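Local coordinates for cellobiose 2-epimerase (Spirochaeta thermophila DSM 6192, PDB 5ZIG), which probably catalyses the reversible epimerisation of cellobiose to 4-O-beta-D-glucopyranosyl-D-mannose, at residues K117-N122 with G162-A167; L144-F149 with P211-A216; T193-L198 with L222-H227; A200-F205 with T262-L267. All blocks are in the same frame, centred on the assembly; numbering follows the deposited sequence.

Contact 1. Residues K117-N122 with G162-A167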
loop_
_atom_site.group_PDB
_atom_site.type_symbol
_atom_site.label_atom_id
_atom_site.label_comp_id
_atom_site.label_asym_id
_atom_site.label_seq_id
_atom_site.Cartn_x
_atom_site.Cartn_y
_atom_site.Cartn_z
ATOM N N LYS A 117 16.042 4.036 -10.565
ATOM C CA LYS A 117 15.763 3.881 -9.135
ATOM C C LYS A 117 14.585 4.772 -8.755
ATOM O O LYS A 117 14.746 5.965 -8.497
ATOM C CB LYS A 117 16.989 4.233 -8.302
ATOM C CG LYS A 117 18.247 3.632 -8.821
ATOM C CD LYS A 117 18.099 2.106 -8.910
ATOM C CE LYS A 117 18.999 1.396 -7.930
ATOM N NZ LYS A 117 20.441 1.400 -8.355
ATOM N N LYS A 118 13.397 4.183 -8.700
ATOM C CA LYS A 118 12.221 4.913 -8.251
ATOM C C LYS A 118 12.110 4.804 -6.736
ATOM O O LYS A 118 12.147 3.702 -6.180
ATOM C CB LYS A 118 10.960 4.372 -8.926
ATOM C CG LYS A 118 11.044 4.376 -10.450
ATOM C CD LYS A 118 9.663 4.445 -11.115
ATOM C CE LYS A 118 9.750 4.288 -12.636
ATOM N NZ LYS A 118 8.492 4.736 -13.307
ATOM N N LEU A 119 11.994 5.955 -6.071
ATOM C CA LEU A 119 11.859 5.944 -4.620
ATOM C C LEU A 119 10.626 5.158 -4.197
ATOM O O LEU A 119 10.655 4.441 -3.187
ATOM C CB LEU A 119 11.810 7.373 -4.082
ATOM C CG LEU A 119 13.219 7.943 -3.876
ATOM C CD1 LEU A 119 13.996 8.098 -5.194
ATOM C CD2 LEU A 119 13.136 9.237 -3.130
ATOM N N TYR A 120 9.559 5.247 -4.986
ATOM C CA TYR A 120 8.367 4.451 -4.716
ATOM C C TYR A 120 8.725 2.993 -4.528
ATOM O O TYR A 120 8.355 2.376 -3.525
ATOM C CB TYR A 120 7.367 4.607 -5.842
ATOM C CG TYR A 120 6.057 3.913 -5.571
ATOM C CD1 TYR A 120 5.856 2.591 -5.953
ATOM C CD2 TYR A 120 5.026 4.576 -4.922
ATOM C CE1 TYR A 120 4.658 1.952 -5.702
ATOM C CE2 TYR A 120 3.813 3.942 -4.674
ATOM C CZ TYR A 120 3.636 2.632 -5.068
ATOM O OH TYR A 120 2.431 1.999 -4.819
ATOM N N GLY A 121 9.458 2.421 -5.479
ATOM C CA GLY A 121 9.831 1.020 -5.361
ATOM C C GLY A 121 10.874 0.736 -4.305
ATOM O O GLY A 121 10.819 -0.290 -3.622
ATOM N N ASN A 122 11.873 1.613 -4.195
ATOM C CA ASN A 122 12.858 1.448 -3.136
ATOM C C ASN A 122 12.220 1.580 -1.750
ATOM O O ASN A 122 12.657 0.906 -0.803
ATOM C CB ASN A 122 13.994 2.456 -3.343
ATOM C CG ASN A 122 14.969 2.007 -4.430
ATOM O OD1 ASN A 122 15.980 1.381 -4.139
ATOM N ND2 ASN A 122 14.641 2.283 -5.682
ATOM N N GLY A 162 12.178 20.367 0.944
ATOM C CA GLY A 162 11.552 19.299 1.695
ATOM C C GLY A 162 11.068 18.200 0.765
ATOM O O GLY A 162 11.017 18.358 -0.449
ATOM N N GLY A 163 10.710 17.057 1.346
ATOM C CA GLY A 163 10.186 15.963 0.537
ATOM C C GLY A 163 11.296 15.276 -0.250
ATOM O O GLY A 163 12.485 15.477 0.012
ATOM N N TYR A 164 10.887 14.462 -1.230
ATOM C CA TYR A 164 11.753 13.553 -1.975
ATOM C C TYR A 164 11.506 13.684 -3.477
ATOM O O TYR A 164 10.360 13.784 -3.925
ATOM C CB TYR A 164 11.547 12.051 -1.577
ATOM C CG TYR A 164 11.771 11.763 -0.099
ATOM C CD1 TYR A 164 12.925 11.108 0.328
ATOM C CD2 TYR A 164 10.842 12.138 0.856
ATOM C CE1 TYR A 164 13.157 10.870 1.648
ATOM C CE2 TYR A 164 11.061 11.886 2.201
ATOM C CZ TYR A 164 12.230 11.253 2.586
ATOM O OH TYR A 164 12.497 10.992 3.910
ATOM N N TYR A 165 12.598 13.680 -4.246
ATOM C CA TYR A 165 12.483 13.540 -5.690
ATOM C C TYR A 165 11.849 12.197 -6.030
ATOM O O TYR A 165 12.033 11.200 -5.328
ATOM C CB TYR A 165 13.857 13.661 -6.339
ATOM C CG TYR A 165 14.462 15.012 -6.074
ATOM C CD1 TYR A 165 14.054 16.115 -6.803
ATOM C CD2 TYR A 165 15.396 15.203 -5.048
ATOM C CE1 TYR A 165 14.579 17.362 -6.557
ATOM C CE2 TYR A 165 15.916 16.452 -4.793
ATOM C CZ TYR A 165 15.510 17.530 -5.564
ATOM O OH TYR A 165 16.016 18.795 -5.344
ATOM N N GLU A 166 11.109 12.176 -7.138
ATOM C CA GLU A 166 10.379 10.976 -7.529
ATOM C C GLU A 166 11.316 9.813 -7.826
ATOM O O GLU A 166 11.077 8.680 -7.386
ATOM C CB GLU A 166 9.515 11.300 -8.746
ATOM C CG GLU A 166 8.622 10.171 -9.224
ATOM C CD GLU A 166 7.485 9.871 -8.270
ATOM O OE1 GLU A 166 7.124 10.742 -7.459
ATOM O OE2 GLU A 166 6.945 8.759 -8.351
ATOM N N ALA A 167 12.392 10.067 -8.572
ATOM C CA ALA A 167 13.184 8.970 -9.104
ATOM C C ALA A 167 14.567 9.490 -9.484
ATOM O O ALA A 167 14.787 10.698 -9.596
ATOM C CB ALA A 167 12.488 8.324 -10.307
HETATM O O HOH W 1 8.763 6.830 -7.413
#
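Glu166 O is gripped twice: Leu119 N donates to it at 3.2 Å, and water 1 at 3.0 Å. Water 1 accepts a hydrogen bond from Tyr120 N and donates to Glu166 OE2 as well as to Glu166 O, so it ties the first turn of helix 119-136 to both the backbone and the carboxylate of Glu166. That carboxylate is also held by Thr193 through OE2 and by Thr190 through OE1, which fixes its rotation.

Beside this polar knot, Leu119 reaches over to the other segment. Its CG lies anti to the carbonyl carbon (chi1 -85°), and Leu119 CD2 comes 3.1 Å from the backbone oxygen Tyr165 O. The same methyl lies 3.6 Å from Tyr164 CB, and the side chains of Leu119 and Tyr164 cross at about a right angle. An alanine here would keep the N-H bond to Glu166 but would probably open a gap against Tyr164 CB, leaving that side chain less firmly held.

One residue back, Lys118 and Ala167 face each other as an antiparallel non-hydrogen-bonded pair, CA to CA 4.3 Å. Lys118 is also the N-cap residue of the helix, and its O accepts from both Asn122 N and Asn122 ND2, the latter at 2.9 Å and from above the carbonyl plane. A short antiparallel strand pair running straight into a buried helix start fits the loop-bearing end of an (alpha/alpha)6 barrel, the fold of the N-acylglucosamine 2-epimerase family.

Contact 2. Residues L144-F149 with P211-A216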
loop_
_atom_site.group_PDB
_atom_site.type_symbol
_atom_site.label_atom_id
_atom_site.label_comp_id
_atom_site.label_asym_id
_atom_site.label_seq_id
_atom_site.Cartn_x
_atom_site.Cartn_y
_atom_site.Cartn_z
ATOM N N LEU A 144 20.193 -4.364 4.568
ATOM C CA LEU A 144 19.829 -3.842 3.257
ATOM C C LEU A 144 18.748 -2.773 3.360
ATOM O O LEU A 144 18.783 -1.774 2.631
ATOM C CB LEU A 144 19.390 -4.982 2.343
ATOM C CG LEU A 144 20.593 -5.680 1.704
ATOM C CD1 LEU A 144 20.209 -7.040 1.161
ATOM C CD2 LEU A 144 21.132 -4.804 0.596
ATOM N N ALA A 145 17.771 -2.958 4.237
ATOM C CA ALA A 145 16.781 -1.901 4.414
ATOM C C ALA A 145 17.454 -0.614 4.882
ATOM O O ALA A 145 17.070 0.485 4.469
ATOM C CB ALA A 145 15.698 -2.351 5.396
ATOM N N TRP A 146 18.497 -0.739 5.705
ATOM C CA TRP A 146 19.184 0.440 6.235
ATOM C C TRP A 146 20.002 1.140 5.161
ATOM O O TRP A 146 20.047 2.380 5.113
ATOM C CB TRP A 146 20.086 0.035 7.395
ATOM C CG TRP A 146 19.400 -0.005 8.712
ATOM C CD1 TRP A 146 19.371 -1.054 9.589
ATOM C CD2 TRP A 146 18.636 1.044 9.316
ATOM N NE1 TRP A 146 18.643 -0.717 10.709
ATOM C CE2 TRP A 146 18.179 0.564 10.562
ATOM C CE3 TRP A 146 18.292 2.342 8.927
ATOM C CZ2 TRP A 146 17.413 1.337 11.411
ATOM C CZ3 TRP A 146 17.534 3.103 9.777
ATOM C CH2 TRP A 146 17.101 2.599 11.002
ATOM N N GLU A 147 20.671 0.358 4.305
ATOM C CA GLU A 147 21.374 0.928 3.163
ATOM C C GLU A 147 20.421 1.709 2.268
ATOM O O GLU A 147 20.744 2.805 1.800
ATOM C CB GLU A 147 22.053 -0.191 2.367
ATOM C CG GLU A 147 23.059 0.284 1.305
ATOM C CD GLU A 147 23.594 -0.857 0.453
ATOM O OE1 GLU A 147 22.801 -1.597 -0.172
ATOM O OE2 GLU A 147 24.822 -1.032 0.428
ATOM N N THR A 148 19.231 1.162 2.019
ATOM C CA THR A 148 18.299 1.811 1.107
ATOM C C THR A 148 17.716 3.083 1.724
ATOM O O THR A 148 17.644 4.124 1.055
ATOM C CB THR A 148 17.192 0.811 0.718
ATOM O OG1 THR A 148 17.786 -0.463 0.400
ATOM C CG2 THR A 148 16.395 1.306 -0.470
ATOM N N PHE A 149 17.274 2.996 2.990
ATOM C CA PHE A 149 16.925 4.189 3.776
ATOM C C PHE A 149 17.991 5.274 3.635
ATOM O O PHE A 149 17.687 6.436 3.342
ATOM C CB PHE A 149 16.772 3.797 5.249
ATOM C CG PHE A 149 16.520 4.962 6.192
ATOM C CD1 PHE A 149 15.260 5.551 6.289
ATOM C CD2 PHE A 149 17.551 5.476 6.959
ATOM C CE1 PHE A 149 15.022 6.610 7.177
ATOM C CE2 PHE A 149 17.324 6.546 7.841
ATOM C CZ PHE A 149 16.053 7.107 7.950
ATOM N N PRO A 211 15.838 6.652 16.082
ATOM C CA PRO A 211 15.289 8.021 16.040
ATOM C C PRO A 211 15.436 8.720 14.689
ATOM O O PRO A 211 14.669 9.654 14.403
ATOM C CB PRO A 211 16.089 8.752 17.136
ATOM C CG PRO A 211 16.506 7.671 18.082
ATOM C CD PRO A 211 16.755 6.452 17.217
ATOM N N ARG A 212 16.396 8.318 13.853
ATOM C CA ARG A 212 16.539 8.975 12.556
ATOM C C ARG A 212 15.339 8.672 11.666
ATOM O O ARG A 212 14.880 9.531 10.907
ATOM C CB ARG A 212 17.846 8.552 11.887
ATOM C CG ARG A 212 19.081 9.069 12.609
ATOM C CD ARG A 212 20.244 9.318 11.667
ATOM N NE ARG A 212 19.804 9.809 10.362
ATOM C CZ ARG A 212 19.825 9.088 9.243
ATOM N NH1 ARG A 212 20.262 7.834 9.265
ATOM N NH2 ARG A 212 19.403 9.620 8.101
ATOM N N VAL A 213 14.789 7.470 11.778
ATOM C CA VAL A 213 13.542 7.181 11.081
ATOM C C VAL A 213 12.422 8.067 11.609
ATOM O O VAL A 213 11.652 8.644 10.827
ATOM C CB VAL A 213 13.188 5.692 11.198
ATOM C CG1 VAL A 213 12.203 5.292 10.058
ATOM C CG2 VAL A 213 14.442 4.888 11.129
ATOM N N ARG A 214 12.316 8.198 12.939
ATOM C CA ARG A 214 11.201 8.964 13.502
ATOM C C ARG A 214 11.271 10.410 13.051
ATOM O O ARG A 214 10.236 11.048 12.799
ATOM C CB ARG A 214 11.189 8.900 15.035
ATOM C CG ARG A 214 10.448 10.098 15.674
ATOM C CD ARG A 214 10.817 10.363 17.130
ATOM N NE ARG A 214 9.836 9.781 18.037
ATOM C CZ ARG A 214 10.098 8.788 18.881
ATOM N NH1 ARG A 214 11.320 8.277 18.948
ATOM N NH2 ARG A 214 9.139 8.309 19.665
ATOM N N GLU A 215 12.491 10.941 12.937
ATOM C CA GLU A 215 12.664 12.310 12.479
ATOM C C GLU A 215 12.253 12.462 11.015
ATOM O O GLU A 215 11.596 13.445 10.654
ATOM C CB GLU A 215 14.116 12.743 12.721
ATOM C CG GLU A 215 14.390 12.909 14.229
ATOM C CD GLU A 215 15.858 13.102 14.594
ATOM O OE1 GLU A 215 16.736 12.989 13.709
ATOM O OE2 GLU A 215 16.126 13.359 15.789
ATOM N N ALA A 216 12.627 11.506 10.160
ATOM C CA ALA A 216 12.141 11.540 8.778
ATOM C C ALA A 216 10.618 11.445 8.732
ATOM O O ALA A 216 9.972 12.112 7.911
ATOM C CB ALA A 216 12.784 10.421 7.962
#
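Apolar contacts between Trp146, Phe149, Val213 and Ala216 make up much of this junction. Trp146 presents the far rim of its indole, CH2 lying 3.5 Å from Val213 CG2, with the methyl at the ring edge and the two side chains crossing at about a right angle. Phe149 has CG anti to the backbone N (chi1 175°), and its ring points at the other helix: CZ comes 4.0 Å from Val213 CA, while CE1 meets Ala216 CB more loosely at 4.5 Å. The two aromatic residues also brace each other, Phe149 CD2 sitting in the plane of the indole at its edge.

The second kind of contact sets an aromatic edge against a charged group. Arg212 NH1 lies 3.5 Å from Phe149 CE2, in the plane of the phenyl ring, while Phe149 CZ is over one face of the guanidinium. Because the two planes are 56° apart, this is neither a flat stack nor a cation placed over the ring face. Bends at chi2 and chi3 curl the arginine chain, and NH1 also forms a long, weak ion pair with Asp150.

Within 144-149, Thr148 OG1 and Thr148 N both reach Leu144 O, OG1 at 2.8 Å. Tyr201 meets Phe149 edge-to-face from helix 191-208. Helices 139-156 and 211-228, consistent with neighbours in the outer ring of an (alpha/alpha)6 barrel, have segment axes 12.6 Å apart and are bridged by long side chains. Between the two segments the chemistry is apolar and aromatic-to-guanidinium, so the junction depends on ring rims and methyls, with exposed Arg212 at its margin.

Contact 3. Residues T193-L198 with L222-H227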
loop_
_atom_site.group_PDB
_atom_site.type_symbol
_atom_site.label_atom_id
_atom_site.label_comp_id
_atom_site.label_asym_id
_atom_site.label_seq_id
_atom_site.Cartn_x
_atom_site.Cartn_y
_atom_site.Cartn_z
ATOM N N THR A 193 4.295 8.654 -4.140
ATOM C CA THR A 193 5.606 8.248 -3.653
ATOM C C THR A 193 5.843 8.718 -2.222
ATOM O O THR A 193 6.432 7.993 -1.407
ATOM C CB THR A 193 6.687 8.785 -4.590
ATOM O OG1 THR A 193 6.624 8.066 -5.832
ATOM C CG2 THR A 193 8.047 8.604 -3.978
ATOM N N HIS A 194 5.380 9.916 -1.885
ATOM C CA HIS A 194 5.578 10.391 -0.520
ATOM C C HIS A 194 4.819 9.530 0.482
ATOM O O HIS A 194 5.342 9.226 1.562
ATOM C CB HIS A 194 5.187 11.861 -0.410
ATOM C CG HIS A 194 6.263 12.780 -0.894
ATOM N ND1 HIS A 194 6.426 13.088 -2.226
ATOM C CD2 HIS A 194 7.277 13.392 -0.240
ATOM C CE1 HIS A 194 7.463 13.891 -2.365
ATOM N NE2 HIS A 194 8.002 14.090 -1.177
ATOM N N LEU A 195 3.608 9.087 0.116
ATOM C CA LEU A 195 2.813 8.283 1.042
ATOM C C LEU A 195 3.483 6.948 1.300
ATOM O O LEU A 195 3.483 6.441 2.426
ATOM C CB LEU A 195 1.398 8.070 0.492
ATOM C CG LEU A 195 0.460 7.181 1.329
ATOM C CD1 LEU A 195 0.129 7.926 2.594
ATOM C CD2 LEU A 195 -0.842 6.827 0.612
ATOM N N HIS A 196 4.059 6.332 0.279
ATOM C CA HIS A 196 4.600 5.008 0.545
ATOM C C HIS A 196 5.976 5.064 1.181
ATOM O O HIS A 196 6.403 4.080 1.799
ATOM C CB HIS A 196 4.550 4.176 -0.737
ATOM C CG HIS A 196 3.153 3.750 -1.069
ATOM N ND1 HIS A 196 2.562 2.643 -0.494
ATOM C CD2 HIS A 196 2.206 4.315 -1.857
ATOM C CE1 HIS A 196 1.327 2.521 -0.948
ATOM N NE2 HIS A 196 1.082 3.531 -1.765
ATOM N N ILE A 197 6.649 6.205 1.108
ATOM C CA ILE A 197 7.859 6.352 1.904
ATOM C C ILE A 197 7.498 6.453 3.377
ATOM O O ILE A 197 8.104 5.798 4.237
ATOM C CB ILE A 197 8.678 7.564 1.439
ATOM C CG1 ILE A 197 9.349 7.258 0.101
ATOM C CG2 ILE A 197 9.741 7.887 2.484
ATOM C CD1 ILE A 197 9.537 8.489 -0.782
ATOM N N LEU A 198 6.493 7.265 3.693
ATOM C CA LEU A 198 5.961 7.274 5.048
ATOM C C LEU A 198 5.616 5.857 5.491
ATOM O O LEU A 198 6.002 5.417 6.583
ATOM C CB LEU A 198 4.741 8.193 5.109
ATOM C CG LEU A 198 3.984 8.187 6.430
ATOM C CD1 LEU A 198 4.747 8.940 7.511
ATOM C CD2 LEU A 198 2.573 8.755 6.255
ATOM N N LEU A 222 4.774 16.773 8.241
ATOM C CA LEU A 222 4.649 18.193 7.922
ATOM C C LEU A 222 4.421 18.427 6.432
ATOM O O LEU A 222 3.717 19.370 6.057
ATOM C CB LEU A 222 5.896 18.959 8.388
ATOM C CG LEU A 222 6.047 19.190 9.899
ATOM C CD1 LEU A 222 7.472 19.570 10.214
ATOM C CD2 LEU A 222 5.090 20.267 10.396
ATOM N N ILE A 223 5.024 17.602 5.569
ATOM C CA ILE A 223 4.770 17.707 4.137
ATOM C C ILE A 223 3.295 17.440 3.856
ATOM O O ILE A 223 2.629 18.184 3.118
ATOM C CB ILE A 223 5.673 16.724 3.364
ATOM C CG1 ILE A 223 7.146 17.027 3.604
ATOM C CG2 ILE A 223 5.319 16.696 1.877
ATOM C CD1 ILE A 223 7.571 18.389 3.132
ATOM N N PHE A 224 2.766 16.369 4.453
ATOM C CA PHE A 224 1.361 16.025 4.263
ATOM C C PHE A 224 0.449 17.086 4.861
ATOM O O PHE A 224 -0.503 17.513 4.206
ATOM C CB PHE A 224 1.077 14.645 4.856
ATOM C CG PHE A 224 1.353 13.511 3.893
ATOM C CD1 PHE A 224 0.382 13.115 2.976
ATOM C CD2 PHE A 224 2.585 12.862 3.883
ATOM C CE1 PHE A 224 0.633 12.080 2.077
ATOM C CE2 PHE A 224 2.848 11.825 2.994
ATOM C CZ PHE A 224 1.872 11.436 2.084
ATOM N N ARG A 225 0.762 17.570 6.074
ATOM C CA ARG A 225 -0.067 18.606 6.697
ATOM C C ARG A 225 -0.085 19.886 5.874
ATOM O O ARG A 225 -1.113 20.571 5.805
ATOM C CB ARG A 225 0.419 18.930 8.116
ATOM C CG ARG A 225 -0.533 19.866 8.879
ATOM C CD ARG A 225 -1.893 19.164 9.043
ATOM N NE ARG A 225 -2.973 19.998 9.573
ATOM C CZ ARG A 225 -3.809 20.699 8.813
ATOM N NH1 ARG A 225 -3.677 20.684 7.491
ATOM N NH2 ARG A 225 -4.768 21.424 9.367
ATOM N N THR A 226 1.046 20.238 5.255
ATOM C CA THR A 226 1.175 21.564 4.654
ATOM C C THR A 226 0.996 21.553 3.143
ATOM O O THR A 226 0.313 22.426 2.600
ATOM C CB THR A 226 2.542 22.199 4.982
ATOM O OG1 THR A 226 2.789 22.180 6.394
ATOM C CG2 THR A 226 2.580 23.632 4.495
ATOM N N HIS A 227 1.626 20.610 2.441
ATOM C CA HIS A 227 1.622 20.655 0.986
ATOM C C HIS A 227 0.667 19.638 0.362
ATOM O O HIS A 227 -0.062 19.981 -0.572
ATOM C CB HIS A 227 3.044 20.446 0.425
ATOM C CG HIS A 227 4.041 21.474 0.879
ATOM N ND1 HIS A 227 3.899 22.825 0.621
ATOM C CD2 HIS A 227 5.198 21.348 1.574
ATOM C CE1 HIS A 227 4.914 23.486 1.153
ATOM N NE2 HIS A 227 5.718 22.615 1.736
#
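Phe224 drives the tip of its ring against the backbone of helix 193-198. CZ lies 3.5 Å from both Leu195 CA and Leu195 N, and CE2 is 3.9 Å from His194 O; this N and this O are in the ring plane, so the phenyl meets the helix edge-on. Leu195 CB closes on CZ at 3.8 Å, the two side chains crossing at about a right angle. Leucine CG is anti to the backbone N (chi1 177°), and CD1 beyond it also reaches CZ. Leu198 CD2 touches CE2 at a looser 4.5 Å. An alanine in place of Phe224 would probably leave a gap beside Leu195 and the His194 carbonyl, since the ring atoms that span to that backbone would be gone.

One residue before Phe224, Ile223 CG2 approaches His194 CD2 at 4.4 Å. The histidine ring is positioned from outside: ND1 bonds to Thr190 O, NE2 to Tyr164 N, and Trp242 packs against it edge-to-face. Helix 222-227 has its own reinforcement, with Thr226 OG1 bonding to Leu222 O at 3.0 Å beside the main-chain bond to the same oxygen, just where a wider pi-type turn spans 224-227.

The two segments run roughly antiparallel, 148° between directions and 11.3 Å between axes, as expected of a hairpin of consecutive helices, 191-208 and 211-228, in an (alpha/alpha)6 barrel. Helix 191-208 packs in addition against helix 251-269, where Leu195 and Leu198 touch Ala257 and Leu261, and against helix 119-136 through Thr193 and Ile197.

Contact 4. Residues A200-F205 with T262-L267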
loop_
_atom_site.group_PDB
_atom_site.type_symbol
_atom_site.label_atom_id
_atom_site.label_comp_id
_atom_site.label_asym_id
_atom_site.label_seq_id
_atom_site.Cartn_x
_atom_site.Cartn_y
_atom_site.Cartn_z
ATOM N N ALA A 200 6.696 2.881 4.513
ATOM C CA ALA A 200 7.917 2.141 4.807
ATOM C C ALA A 200 8.513 2.558 6.141
ATOM O O ALA A 200 8.953 1.711 6.924
ATOM C CB ALA A 200 8.944 2.365 3.683
ATOM N N TYR A 201 8.575 3.866 6.396
ATOM C CA TYR A 201 9.331 4.362 7.546
ATOM C C TYR A 201 8.628 4.030 8.852
ATOM O O TYR A 201 9.285 3.630 9.819
ATOM C CB TYR A 201 9.559 5.866 7.426
ATOM C CG TYR A 201 10.623 6.245 6.407
ATOM C CD1 TYR A 201 11.197 5.286 5.577
ATOM C CD2 TYR A 201 11.061 7.551 6.289
ATOM C CE1 TYR A 201 12.174 5.628 4.642
ATOM C CE2 TYR A 201 12.049 7.917 5.335
ATOM C CZ TYR A 201 12.601 6.943 4.530
ATOM O OH TYR A 201 13.584 7.271 3.601
ATOM N N SER A 202 7.300 4.198 8.906
ATOM C CA SER A 202 6.544 3.741 10.077
ATOM C C SER A 202 6.942 2.321 10.466
ATOM O O SER A 202 7.207 2.036 11.640
ATOM C CB SER A 202 5.033 3.818 9.821
ATOM O OG SER A 202 4.581 5.166 9.739
ATOM N N THR A 203 7.042 1.430 9.478
ATOM C CA THR A 203 7.371 0.031 9.738
ATOM C C THR A 203 8.856 -0.150 10.074
ATOM O O THR A 203 9.201 -0.961 10.945
ATOM C CB THR A 203 6.938 -0.825 8.525
ATOM O OG1 THR A 203 5.508 -0.938 8.509
ATOM C CG2 THR A 203 7.534 -2.239 8.561
ATOM N N LEU A 204 9.752 0.590 9.407
ATOM C CA LEU A 204 11.167 0.530 9.786
ATOM C C LEU A 204 11.364 1.056 11.204
ATOM O O LEU A 204 12.143 0.493 11.981
ATOM C CB LEU A 204 12.029 1.308 8.775
ATOM C CG LEU A 204 13.552 1.287 9.003
ATOM C CD1 LEU A 204 14.113 -0.143 8.940
ATOM C CD2 LEU A 204 14.312 2.225 8.060
ATOM N N PHE A 205 10.623 2.100 11.574
ATOM C CA PHE A 205 10.690 2.616 12.943
ATOM C C PHE A 205 10.078 1.642 13.950
ATOM O O PHE A 205 10.611 1.469 15.052
ATOM C CB PHE A 205 9.989 3.972 13.034
ATOM C CG PHE A 205 10.001 4.573 14.415
ATOM C CD1 PHE A 205 11.155 5.139 14.929
ATOM C CD2 PHE A 205 8.852 4.567 15.199
ATOM C CE1 PHE A 205 11.167 5.690 16.191
ATOM C CE2 PHE A 205 8.852 5.115 16.461
ATOM C CZ PHE A 205 10.010 5.679 16.960
ATOM N N THR A 262 -2.424 7.982 10.461
ATOM C CA THR A 262 -2.705 7.614 11.844
ATOM C C THR A 262 -1.610 6.724 12.422
ATOM O O THR A 262 -1.110 6.990 13.518
ATOM C CB THR A 262 -4.084 6.919 11.954
ATOM O OG1 THR A 262 -5.150 7.856 11.692
ATOM C CG2 THR A 262 -4.247 6.303 13.325
ATOM N N GLU A 263 -1.185 5.694 11.675
ATOM C CA GLU A 263 -0.133 4.813 12.195
ATOM C C GLU A 263 1.124 5.592 12.575
ATOM O O GLU A 263 1.707 5.373 13.642
ATOM C CB GLU A 263 0.242 3.749 11.170
ATOM C CG GLU A 263 1.111 2.673 11.732
ATOM C CD GLU A 263 1.841 1.899 10.662
ATOM O OE1 GLU A 263 1.914 2.366 9.508
ATOM O OE2 GLU A 263 2.318 0.796 10.977
ATOM N N SER A 264 1.557 6.505 11.702
ATOM C CA SER A 264 2.807 7.218 11.950
ATOM C C SER A 264 2.694 8.157 13.150
ATOM O O SER A 264 3.608 8.222 13.986
ATOM C CB SER A 264 3.227 7.980 10.695
ATOM O OG SER A 264 2.214 8.879 10.289
ATOM N N VAL A 265 1.580 8.895 13.255
ATOM C CA VAL A 265 1.406 9.842 14.362
ATOM C C VAL A 265 1.139 9.103 15.674
ATOM O O VAL A 265 1.481 9.599 16.762
ATOM C CB VAL A 265 0.310 10.875 14.029
ATOM C CG1 VAL A 265 -0.003 11.812 15.239
ATOM C CG2 VAL A 265 0.723 11.722 12.865
ATOM N N GLU A 266 0.576 7.896 15.605
ATOM C CA GLU A 266 0.509 7.050 16.791
ATOM C C GLU A 266 1.898 6.558 17.203
ATOM O O GLU A 266 2.245 6.578 18.392
ATOM C CB GLU A 266 -0.442 5.876 16.544
ATOM C CG GLU A 266 -0.727 5.054 17.795
ATOM C CD GLU A 266 -2.076 4.335 17.743
ATOM O OE1 GLU A 266 -2.351 3.534 18.662
ATOM O OE2 GLU A 266 -2.864 4.573 16.800
ATOM N N LEU A 267 2.718 6.126 16.240
ATOM C CA LEU A 267 4.075 5.730 16.596
ATOM C C LEU A 267 4.855 6.894 17.194
ATOM O O LEU A 267 5.744 6.685 18.025
ATOM C CB LEU A 267 4.801 5.178 15.369
ATOM C CG LEU A 267 4.424 3.766 14.934
ATOM C CD1 LEU A 267 5.039 3.491 13.568
ATOM C CD2 LEU A 267 4.877 2.738 15.977
HETATM O O HOH W 2 2.574 4.504 7.912
HETATM O O HOH W 3 3.816 0.775 8.062
#
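Ser202 and Ser264 meet where the two helices come nearest, Ser202 OG lying 3.3 Å from Ser264 CB. Ser202 CA and Ser264 CA approach to 5.4 Å, which their small side chains allow. Ser264 turns its own hydroxyl into the crowded position between backbone N and carbonyl carbon (chi1 57°), where OG bonds to Leu261 O of its own helix.

Leu267 extends toward 200-205 and sets CD1 against Ser202, 3.2 Å from the carbonyl O. Phe205, its CG anti to the backbone N, runs the other way: the phenyl and the leucine slide past each other in opposite directions, with CD2 of Phe205 4.1 Å from CB of Leu267. The Phe205 ring thus lies alongside the base of the leucine, not its tip.

Glu263 is extended beyond CG, bringing OE1 3.5 Å from Ser202 CB. Direct polar contact gives way to water here. Water 2 accepts from Ser202 OG at 2.8 Å and donates to Glu263 OE1, and water 3 donates to the same oxygen. Arg206 salt-bridges OE2, so the carboxylate is held at both oxygens, and a bound 1,2-ethanediol, probably from the crystallisation liquor, lies about 3 Å from this side chain.

Helices 191-208 and 251-269 run side by side in the same sense, 35° apart with segment axes 9.6 Å from each other, consistent with neighbouring inner helices of an (alpha/alpha)6 barrel. Helix 211-228 packs on Ser202 and Phe205 through Met217, and helix 119-136 takes Ala200 and Thr203.

Helix 191-208 supplies a segment to both contact 3 and contact 4, whose centres are 12 Å apart, and Leu198 CD1 touches Ser264 CB at 3.7 Å where they meet. Contact 1 joins contact 3 through the polar ties of Glu166 and His194 and by packing, Tyr120 CE2 lying 3.3 Å from His196 CD2. Contacts 2 and 4 also touch: Val213 CG1 is 3.4 Å from Tyr201 O, and Arg214 CB 3.4 Å from Phe205 CE1. Tyr201 reaches contact 1 as well, its CE2 3.4 Å from Tyr164 OH. Contacts 2 and 3 share helix 211-228 without touching, their nearest atoms about 6 Å apart. Of the four, contact 4 borders the ethanediol.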